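Local coordinates for protein beta-galactosidase (Geobacillus stearothermophilus, PDB 4OIF) that probably hydrolyses terminal non-reducing beta-D-galactose residues from beta-D-galactosides, as a zinc-containing, trimeric intracellular enzyme of glycoside hydrolase family 42, at residues Glu131-Ile136 with Glu237-Pro242; Glu207-Ile212 with Gly219-Trp224; Arg486-Val491 with Asn584-Gly589. One frame throughout, in Å; residues are numbered along the deposited sequence.

Interactions 1 and 2 both belong to the glycosidase barrel region and share one long helix, 218-246: interaction 2 uses its first turns and interaction 1 a turn near its far end. Their centres lie about 29 Å apart and the nearest atoms about 17 Å. Along the chain, both segments of interaction 2 fall between the two of interaction 1. Interaction 3 follows later, in the separate trimerisation domain, where helix 481-492 meets a hairpin; its centre is about 37 Å from that of interaction 2 and about 47 Å from that of interaction 1. Interaction 1 thus joins barrel helices near the predicted substrate site, while interaction 2 lies near the zinc site without touching the metal.

Interaction 1 (Glu131-Ile136 with Glu237-Pro242); sequences EKTQHI and ENEIVP
Thr133 OG1 is gripped by three partners: the carbonyl oxygens of Tyr129 and Arg130 one turn back in its own helix, which can only share its single proton, and a water that donates to it at 2.8 Å. Helices 127-144 and 218-246, which precede neighbouring parallel strands of the TIM barrel, run side by side, their local axes 7.9 Å apart and 27° from parallel. The same water accepts from Asn238 ND2 at 2.6 Å and so ties the helices together. A direct bond comes from Gln134, whose CG stands anti to the backbone N (chi1 -166°) with the chain extended, so the amide reaches across. Its NE2 donates to the backbone O of Asn238 at 3.0 Å, nearly in its own amide plane and on a carbonyl lone pair. Asn238 OD1 is near that nitrogen, but at too poor an angle to bond. Glu239, its chain bent at chi2, has its carboxylate held at both oxygens, OE1 by Ser90 and Tyr159, OE2 by Thr88 and Asn137; its side chain is about 8 Å from that of Asn157, predicted to bind substrate. The helix kinks at Pro242, whose CD lies 3.7 Å from Gln134 CG.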
loop_
_atom_site.group_PDB
_atom_site.type_symbol
_atom_site.label_atom_id
_atom_site.label_comp_id
_atom_site.label_asym_id
_atom_site.label_seq_id
_atom_site.Cartn_x
_atom_site.Cartn_y
_atom_site.Cartn_z
ATOM N N GLU A 131 -13.823 -37.068 2.436
ATOM C CA GLU A 131 -13.656 -38.504 2.657
ATOM C C GLU A 131 -12.327 -38.892 3.328
ATOM O O GLU A 131 -12.316 -39.717 4.244
ATOM C CB GLU A 131 -13.815 -39.254 1.336
ATOM C CG GLU A 131 -15.270 -39.313 0.872
ATOM C CD GLU A 131 -15.444 -39.867 -0.537
ATOM O OE1 GLU A 131 -14.502 -40.512 -1.054
ATOM O OE2 GLU A 131 -16.533 -39.650 -1.125
ATOM N N LYS A 132 -11.217 -38.307 2.890
ATOM C CA LYS A 132 -9.930 -38.658 3.475
ATOM C C LYS A 132 -9.822 -38.168 4.925
ATOM O O LYS A 132 -9.318 -38.911 5.802
ATOM C CB LYS A 132 -8.789 -38.105 2.624
ATOM C CG LYS A 132 -8.702 -38.738 1.230
ATOM C CD LYS A 132 -7.405 -39.513 1.035
ATOM C CE LYS A 132 -7.399 -40.286 -0.286
ATOM N NZ LYS A 132 -8.345 -41.457 -0.310
ATOM N N THR A 133 -10.316 -36.956 5.194
ATOM C CA THR A 133 -10.269 -36.461 6.560
ATOM C C THR A 133 -11.222 -37.266 7.437
ATOM O O THR A 133 -10.864 -37.655 8.555
ATOM C CB THR A 133 -10.607 -34.959 6.656
ATOM O OG1 THR A 133 -11.914 -34.723 6.130
ATOM C CG2 THR A 133 -9.584 -34.129 5.886
ATOM N N GLN A 134 -12.428 -37.544 6.946
ATOM C CA GLN A 134 -13.314 -38.367 7.753
ATOM C C GLN A 134 -12.698 -39.732 8.041
ATOM O O GLN A 134 -12.829 -40.252 9.142
ATOM C CB GLN A 134 -14.670 -38.557 7.097
ATOM C CG GLN A 134 -15.681 -39.128 8.086
ATOM C CD GLN A 134 -16.982 -39.562 7.450
ATOM O OE1 GLN A 134 -17.142 -40.721 7.069
ATOM N NE2 GLN A 134 -17.929 -38.639 7.358
ATOM N N HIS A 135 -12.002 -40.306 7.066
ATOM C CA HIS A 135 -11.445 -41.644 7.245
ATOM C C HIS A 135 -10.300 -41.676 8.259
ATOM O O HIS A 135 -10.255 -42.542 9.149
ATOM C CB HIS A 135 -10.957 -42.206 5.917
ATOM C CG HIS A 135 -10.377 -43.580 6.035
ATOM N ND1 HIS A 135 -11.105 -44.656 6.499
ATOM C CD2 HIS A 135 -9.128 -44.047 5.793
ATOM C CE1 HIS A 135 -10.336 -45.729 6.517
ATOM N NE2 HIS A 135 -9.133 -45.388 6.091
ATOM N N ILE A 136 -9.359 -40.750 8.134
ATOM C CA ILE A 136 -8.301 -40.739 9.127
ATOM C C ILE A 136 -8.871 -40.385 10.522
ATOM O O ILE A 136 -8.412 -40.908 11.547
ATOM C CB ILE A 136 -7.168 -39.791 8.724
ATOM C CG1 ILE A 136 -5.953 -40.034 9.615
ATOM C CG2 ILE A 136 -7.611 -38.336 8.751
ATOM C CD1 ILE A 136 -4.687 -39.485 9.029
ATOM N N GLU A 237 -18.870 -31.182 10.407
ATOM C CA GLU A 237 -19.804 -32.236 10.750
ATOM C C GLU A 237 -19.351 -33.514 10.087
ATOM O O GLU A 237 -19.326 -34.611 10.699
ATOM C CB GLU A 237 -21.219 -31.855 10.307
ATOM C CG GLU A 237 -21.856 -30.776 11.169
ATOM C CD GLU A 237 -22.215 -31.296 12.563
ATOM O OE1 GLU A 237 -22.327 -32.539 12.696
ATOM O OE2 GLU A 237 -22.390 -30.479 13.513
ATOM N N ASN A 238 -18.950 -33.353 8.830
ATOM C CA ASN A 238 -18.397 -34.475 8.118
ATOM C C ASN A 238 -17.199 -35.065 8.836
ATOM O O ASN A 238 -17.082 -36.289 8.942
ATOM C CB ASN A 238 -17.987 -34.097 6.709
ATOM C CG ASN A 238 -17.524 -35.292 5.932
ATOM O OD1 ASN A 238 -18.347 -36.072 5.464
ATOM N ND2 ASN A 238 -16.209 -35.465 5.808
ATOM N N GLU A 239 -16.308 -34.192 9.307
ATOM C CA GLU A 239 -15.149 -34.625 10.093
ATOM C C GLU A 239 -15.581 -35.444 11.303
ATOM O O GLU A 239 -15.016 -36.496 11.575
ATOM C CB GLU A 239 -14.314 -33.434 10.581
ATOM C CG GLU A 239 -13.318 -32.877 9.584
ATOM C CD GLU A 239 -12.017 -32.459 10.249
ATOM O OE1 GLU A 239 -11.654 -31.267 10.184
ATOM O OE2 GLU A 239 -11.361 -33.328 10.855
ATOM N N ILE A 240 -16.579 -34.960 12.033
ATOM C CA ILE A 240 -16.856 -35.534 13.337
ATOM C C ILE A 240 -17.794 -36.725 13.317
ATOM O O ILE A 240 -18.029 -37.316 14.368
ATOM C CB ILE A 240 -17.455 -34.509 14.283
ATOM C CG1 ILE A 240 -18.860 -34.125 13.810
ATOM C CG2 ILE A 240 -16.521 -33.301 14.415
ATOM C CD1 ILE A 240 -19.625 -33.210 14.763
ATOM N N VAL A 241 -18.345 -37.080 12.157
ATOM C CA VAL A 241 -19.179 -38.296 12.132
ATOM C C VAL A 241 -18.604 -39.512 12.926
ATOM O O VAL A 241 -19.274 -40.046 13.829
ATOM C CB VAL A 241 -19.479 -38.736 10.685
ATOM C CG1 VAL A 241 -19.998 -40.174 10.666
ATOM C CG2 VAL A 241 -20.487 -37.792 10.064
ATOM N N PRO A 242 -17.357 -39.930 12.633
ATOM C CA PRO A 242 -16.860 -41.109 13.363
ATOM C C PRO A 242 -16.537 -40.808 14.822
ATOM O O PRO A 242 -16.502 -41.702 15.667
ATOM C CB PRO A 242 -15.588 -41.480 12.604
ATOM C CG PRO A 242 -15.097 -40.174 12.062
ATOM C CD PRO A 242 -16.343 -39.397 11.701
HETATM O O HOH W 1 -14.492 -33.604 6.389
#

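Interaction 2 (Glu207-Ile212 with Gly219-Trp224)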
loop_
_atom_site.group_PDB
_atom_site.type_symbol
_atom_site.label_atom_id
_atom_site.label_comp_id
_atom_site.label_asym_id
_atom_site.label_seq_id
_atom_site.Cartn_x
_atom_site.Cartn_y
_atom_site.Cartn_z
ATOM N N GLU A 207 -22.404 -16.412 -9.639
ATOM C CA GLU A 207 -21.137 -16.917 -9.127
ATOM C C GLU A 207 -20.739 -16.122 -7.889
ATOM O O GLU A 207 -21.292 -15.055 -7.625
ATOM C CB GLU A 207 -20.034 -16.873 -10.206
ATOM C CG GLU A 207 -20.166 -15.763 -11.255
ATOM C CD GLU A 207 -19.404 -16.062 -12.557
ATOM O OE1 GLU A 207 -19.069 -15.111 -13.298
ATOM O OE2 GLU A 207 -19.153 -17.250 -12.847
ATOM N N SER A 208 -19.792 -16.653 -7.131
ATOM C CA SER A 208 -19.303 -15.974 -5.936
ATOM C C SER A 208 -18.712 -14.614 -6.303
ATOM O O SER A 208 -18.260 -14.416 -7.431
ATOM C CB SER A 208 -18.256 -16.824 -5.237
ATOM O OG SER A 208 -17.134 -16.982 -6.082
ATOM N N PRO A 209 -18.727 -13.672 -5.352
ATOM C CA PRO A 209 -18.153 -12.348 -5.593
ATOM C C PRO A 209 -16.662 -12.417 -5.899
ATOM O O PRO A 209 -15.990 -13.350 -5.464
ATOM C CB PRO A 209 -18.413 -11.609 -4.276
ATOM C CG PRO A 209 -18.541 -12.690 -3.266
ATOM C CD PRO A 209 -19.260 -13.783 -3.985
ATOM N N SER A 210 -16.160 -11.443 -6.650
ATOM C CA SER A 210 -14.779 -11.472 -7.085
ATOM C C SER A 210 -14.234 -10.100 -7.421
ATOM O O SER A 210 -14.938 -9.266 -7.991
ATOM C CB SER A 210 -14.622 -12.377 -8.301
ATOM O OG SER A 210 -13.279 -12.362 -8.737
ATOM N N PRO A 211 -12.969 -9.861 -7.053
ATOM C CA PRO A 211 -12.249 -8.641 -7.421
ATOM C C PRO A 211 -12.181 -8.450 -8.942
ATOM O O PRO A 211 -11.980 -7.327 -9.413
ATOM C CB PRO A 211 -10.850 -8.865 -6.826
ATOM C CG PRO A 211 -10.762 -10.351 -6.581
ATOM C CD PRO A 211 -12.159 -10.737 -6.194
ATOM N N ILE A 212 -12.342 -9.527 -9.706
ATOM C CA ILE A 212 -12.311 -9.419 -11.165
ATOM C C ILE A 212 -13.665 -9.751 -11.774
ATOM O O ILE A 212 -13.773 -9.949 -12.993
ATOM C CB ILE A 212 -11.249 -10.337 -11.816
ATOM C CG1 ILE A 212 -11.548 -11.809 -11.522
ATOM C CG2 ILE A 212 -9.850 -9.944 -11.375
ATOM C CD1 ILE A 212 -10.918 -12.781 -12.538
ATOM N N GLY A 219 -25.889 -8.057 -1.229
ATOM C CA GLY A 219 -26.604 -9.266 -0.845
ATOM C C GLY A 219 -25.850 -10.510 -1.262
ATOM O O GLY A 219 -25.853 -11.519 -0.553
ATOM N N LEU A 220 -25.193 -10.431 -2.418
ATOM C CA LEU A 220 -24.318 -11.501 -2.875
ATOM C C LEU A 220 -23.133 -11.641 -1.926
ATOM O O LEU A 220 -22.789 -12.744 -1.535
ATOM C CB LEU A 220 -23.837 -11.250 -4.308
ATOM C CG LEU A 220 -22.687 -12.125 -4.827
ATOM C CD1 LEU A 220 -22.996 -13.619 -4.704
ATOM C CD2 LEU A 220 -22.328 -11.777 -6.269
ATOM N N ASN A 221 -22.507 -10.531 -1.552
ATOM C CA ASN A 221 -21.359 -10.599 -0.648
ATOM C C ASN A 221 -21.722 -11.248 0.698
ATOM O O ASN A 221 -21.021 -12.157 1.201
ATOM C CB ASN A 221 -20.782 -9.196 -0.433
ATOM C CG ASN A 221 -20.378 -8.531 -1.730
ATOM O OD1 ASN A 221 -19.973 -9.197 -2.674
ATOM N ND2 ASN A 221 -20.467 -7.215 -1.775
ATOM N N LEU A 222 -22.841 -10.788 1.251
ATOM C CA LEU A 222 -23.371 -11.274 2.517
ATOM C C LEU A 222 -23.710 -12.766 2.441
ATOM O O LEU A 222 -23.197 -13.573 3.227
ATOM C CB LEU A 222 -24.604 -10.456 2.899
ATOM C CG LEU A 222 -25.281 -10.710 4.246
ATOM C CD1 LEU A 222 -24.302 -10.569 5.410
ATOM C CD2 LEU A 222 -26.449 -9.740 4.409
ATOM N N ASP A 223 -24.559 -13.131 1.485
ATOM C CA ASP A 223 -24.913 -14.530 1.304
ATOM C C ASP A 223 -23.684 -15.406 1.053
ATOM O O ASP A 223 -23.654 -16.548 1.496
ATOM C CB ASP A 223 -25.924 -14.706 0.162
ATOM C CG ASP A 223 -27.362 -14.555 0.629
ATOM O OD1 ASP A 223 -27.579 -14.471 1.853
ATOM O OD2 ASP A 223 -28.275 -14.540 -0.220
ATOM N N TRP A 224 -22.670 -14.884 0.369
ATOM C CA TRP A 224 -21.432 -15.648 0.185
ATOM C C TRP A 224 -20.740 -15.874 1.529
ATOM O O TRP A 224 -20.309 -16.977 1.814
ATOM C CB TRP A 224 -20.474 -14.968 -0.800
ATOM C CG TRP A 224 -19.128 -15.682 -0.903
ATOM C CD1 TRP A 224 -17.920 -15.241 -0.424
ATOM C CD2 TRP A 224 -18.873 -16.960 -1.493
ATOM N NE1 TRP A 224 -16.934 -16.162 -0.691
ATOM C CE2 TRP A 224 -17.491 -17.225 -1.346
ATOM C CE3 TRP A 224 -19.676 -17.904 -2.136
ATOM C CZ2 TRP A 224 -16.899 -18.395 -1.811
ATOM C CZ3 TRP A 224 -19.084 -19.069 -2.598
ATOM C CH2 TRP A 224 -17.710 -19.305 -2.431
#
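The chain at 207-212 runs without regular structure, extended through Ser208 and Pro209, and crosses the side of the first turns of helix 218-246. The CA atoms of Pro209 and Asn221 come within 6.1 Å, those of Ser208 and Trp224 within 6.5 Å. Pro209 directs its ring at the helix and wedges among three side chains: CD lies 3.8 Å from Leu220 CD1 and 3.6 Å from Trp224 CB, while CB meets Asn221 OD1 at 3.3 Å. Leu220 also brings its two methyls up to the backbone O of Glu207. Trp224, its CG anti to the backbone N (chi1 175°), lays its indole beneath Ser208, whose CB sits 3.5 Å above the centroid of the six-membered ring, 11° off the normal, as a CH-pi contact. This is the flank of the four-cysteine zinc site: the indole is about 7 Å from the metal, stacks with His164, to which Ser208 OG also bonds, and donates through NE1 to Glu162. An alanine at Trp224 would remove the indole and would probably loosen both Ser208 and His164 beside the zinc ligands. Asn221 ND2 reaches Asp427, in the trimerisation-domain range, and farther along, where an ST turn with Ile212 N donating to Ser210 OG bends the chain, the Ile212 backbone bonds to a second subunit.

Interaction 3 (Arg486-Val491 with Asn584-Gly589)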
loop_
_atom_site.group_PDB
_atom_site.type_symbol
_atom_site.label_atom_id
_atom_site.label_comp_id
_atom_site.label_asym_id
_atom_site.label_seq_id
_atom_site.Cartn_x
_atom_site.Cartn_y
_atom_site.Cartn_z
ATOM N N ARG A 486 -38.312 -9.263 19.147
ATOM C CA ARG A 486 -37.763 -9.742 20.413
ATOM C C ARG A 486 -37.302 -8.574 21.295
ATOM O O ARG A 486 -37.576 -8.551 22.495
ATOM C CB ARG A 486 -36.631 -10.745 20.164
ATOM C CG ARG A 486 -37.135 -12.037 19.540
ATOM C CD ARG A 486 -36.023 -12.902 19.045
ATOM N NE ARG A 486 -35.179 -13.344 20.143
ATOM C CZ ARG A 486 -33.851 -13.394 20.102
ATOM N NH1 ARG A 486 -33.192 -13.026 19.006
ATOM N NH2 ARG A 486 -33.182 -13.808 21.168
ATOM N N LEU A 487 -36.648 -7.587 20.699
ATOM C CA LEU A 487 -36.236 -6.394 21.428
ATOM C C LEU A 487 -37.440 -5.688 22.043
ATOM O O LEU A 487 -37.414 -5.248 23.205
ATOM C CB LEU A 487 -35.471 -5.446 20.499
ATOM C CG LEU A 487 -34.141 -6.017 19.992
ATOM C CD1 LEU A 487 -33.489 -5.104 18.956
ATOM C CD2 LEU A 487 -33.178 -6.308 21.160
ATOM N N LYS A 488 -38.496 -5.595 21.249
ATOM C CA LYS A 488 -39.734 -4.955 21.651
ATOM C C LYS A 488 -40.301 -5.641 22.897
ATOM O O LYS A 488 -40.585 -4.981 23.911
ATOM C CB LYS A 488 -40.728 -4.994 20.485
ATOM C CG LYS A 488 -42.013 -4.221 20.684
ATOM C CD LYS A 488 -42.965 -4.551 19.561
ATOM C CE LYS A 488 -44.236 -3.735 19.630
ATOM N NZ LYS A 488 -45.243 -4.274 18.675
ATOM N N GLU A 489 -40.437 -6.963 22.832
ATOM C CA GLU A 489 -40.908 -7.727 23.990
ATOM C C GLU A 489 -40.013 -7.540 25.199
ATOM O O GLU A 489 -40.492 -7.404 26.326
ATOM C CB GLU A 489 -41.000 -9.214 23.663
ATOM C CG GLU A 489 -42.216 -9.562 22.830
ATOM C CD GLU A 489 -43.519 -9.229 23.534
ATOM O OE1 GLU A 489 -43.944 -10.028 24.399
ATOM O OE2 GLU A 489 -44.115 -8.168 23.221
ATOM N N PHE A 490 -38.709 -7.544 24.948
ATOM C CA PHE A 490 -37.727 -7.403 26.004
ATOM C C PHE A 490 -37.957 -6.102 26.762
ATOM O O PHE A 490 -38.021 -6.103 27.985
ATOM C CB PHE A 490 -36.305 -7.464 25.438
ATOM C CG PHE A 490 -35.253 -7.034 26.413
ATOM C CD1 PHE A 490 -34.835 -7.884 27.419
ATOM C CD2 PHE A 490 -34.689 -5.768 26.332
ATOM C CE1 PHE A 490 -33.875 -7.477 28.332
ATOM C CE2 PHE A 490 -33.719 -5.354 27.240
ATOM C CZ PHE A 490 -33.308 -6.206 28.238
ATOM N N VAL A 491 -38.100 -4.996 26.045
ATOM C CA VAL A 491 -38.317 -3.727 26.727
ATOM C C VAL A 491 -39.670 -3.729 27.411
ATOM O O VAL A 491 -39.811 -3.231 28.535
ATOM C CB VAL A 491 -38.237 -2.518 25.767
ATOM C CG1 VAL A 491 -38.582 -1.218 26.510
ATOM C CG2 VAL A 491 -36.852 -2.421 25.150
ATOM N N ASN A 584 -36.876 6.676 27.112
ATOM C CA ASN A 584 -38.294 6.490 26.914
ATOM C C ASN A 584 -38.849 5.257 27.619
ATOM O O ASN A 584 -38.358 4.146 27.434
ATOM C CB ASN A 584 -38.576 6.414 25.422
ATOM C CG ASN A 584 -40.036 6.455 25.116
ATOM O OD1 ASN A 584 -40.704 7.447 25.398
ATOM N ND2 ASN A 584 -40.543 5.391 24.512
ATOM N N GLN A 585 -39.881 5.453 28.429
ATOM C CA GLN A 585 -40.494 4.326 29.106
ATOM C C GLN A 585 -41.425 3.655 28.130
ATOM O O GLN A 585 -42.143 4.320 27.388
ATOM C CB GLN A 585 -41.233 4.768 30.365
ATOM C CG GLN A 585 -40.411 5.713 31.226
ATOM C CD GLN A 585 -41.091 6.044 32.527
ATOM O OE1 GLN A 585 -42.284 5.799 32.694
ATOM N NE2 GLN A 585 -40.337 6.608 33.464
ATOM N N TYR A 586 -41.395 2.333 28.115
ATOM C CA TYR A 586 -42.193 1.584 27.171
ATOM C C TYR A 586 -42.646 0.308 27.841
ATOM O O TYR A 586 -41.825 -0.549 28.171
ATOM C CB TYR A 586 -41.388 1.298 25.896
ATOM C CG TYR A 586 -42.129 0.486 24.863
ATOM C CD1 TYR A 586 -43.078 1.069 24.046
ATOM C CD2 TYR A 586 -41.867 -0.864 24.702
ATOM C CE1 TYR A 586 -43.759 0.329 23.099
ATOM C CE2 TYR A 586 -42.538 -1.614 23.761
ATOM C CZ TYR A 586 -43.485 -1.014 22.963
ATOM O OH TYR A 586 -44.161 -1.769 22.028
ATOM N N GLY A 587 -43.953 0.177 28.051
ATOM C CA GLY A 587 -44.457 -0.936 28.831
ATOM C C GLY A 587 -43.799 -0.872 30.195
ATOM O O GLY A 587 -43.728 0.201 30.791
ATOM N N LYS A 588 -43.274 -1.995 30.679
ATOM C CA LYS A 588 -42.596 -1.990 31.973
ATOM C C LYS A 588 -41.144 -1.523 31.883
ATOM O O LYS A 588 -40.523 -1.231 32.896
ATOM C CB LYS A 588 -42.641 -3.378 32.607
ATOM C CG LYS A 588 -44.016 -3.812 33.087
ATOM C CD LYS A 588 -43.953 -5.215 33.686
ATOM C CE LYS A 588 -45.336 -5.813 33.929
ATOM N NZ LYS A 588 -45.246 -7.230 34.384
ATOM N N GLY A 589 -40.606 -1.427 30.674
ATOM C CA GLY A 589 -39.190 -1.145 30.527
ATOM C C GLY A 589 -38.807 0.242 30.054
ATOM O O GLY A 589 -39.601 1.183 30.099
#
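Val491 and Tyr586 make the apolar heart of the contact: CG1 of the valine lies 3.8 Å from CD2 of the tyrosine, at the edge of the ring. It joins helix 481-492 of the trimerisation domain to a beta hairpin, strands 579-586 and 589-594, whose type II' turn runs from Tyr586 to Gly589. One helical turn before Val491, the extended Lys488 chain runs obliquely past the hydroxyl end of the ring, with CE 3.1 Å from Tyr586 OH, while Lys488 O lies in the ring plane at its edge. Tyr586 reaches both residues because its CG is anti to the backbone N (chi1 178°). The backbones also meet closely, for Gly589 CA lies 3.0 Å from Val491 O in a CA-H...O contact with 128° at the hydrogen. A side chain on Gly589 would clash with that oxygen, so the lack of one lets helix and turn approach so near. Paired backbone bonds between Tyr586 and Gly589 close the turn, and Gly587 takes its positive phi of 58°, which favours glycine. Beyond, a backbone bond between Lys588 and Ala492 fastens the turn to the helix's end. Helix 519-525 packs on the same group: Met524 touches Lys488, Val491 and Tyr586, and Asp520 OD1 takes Lys488 NZ in a salt bridge that probably helps to keep the lysine extended past the tyrosine hydroxyl.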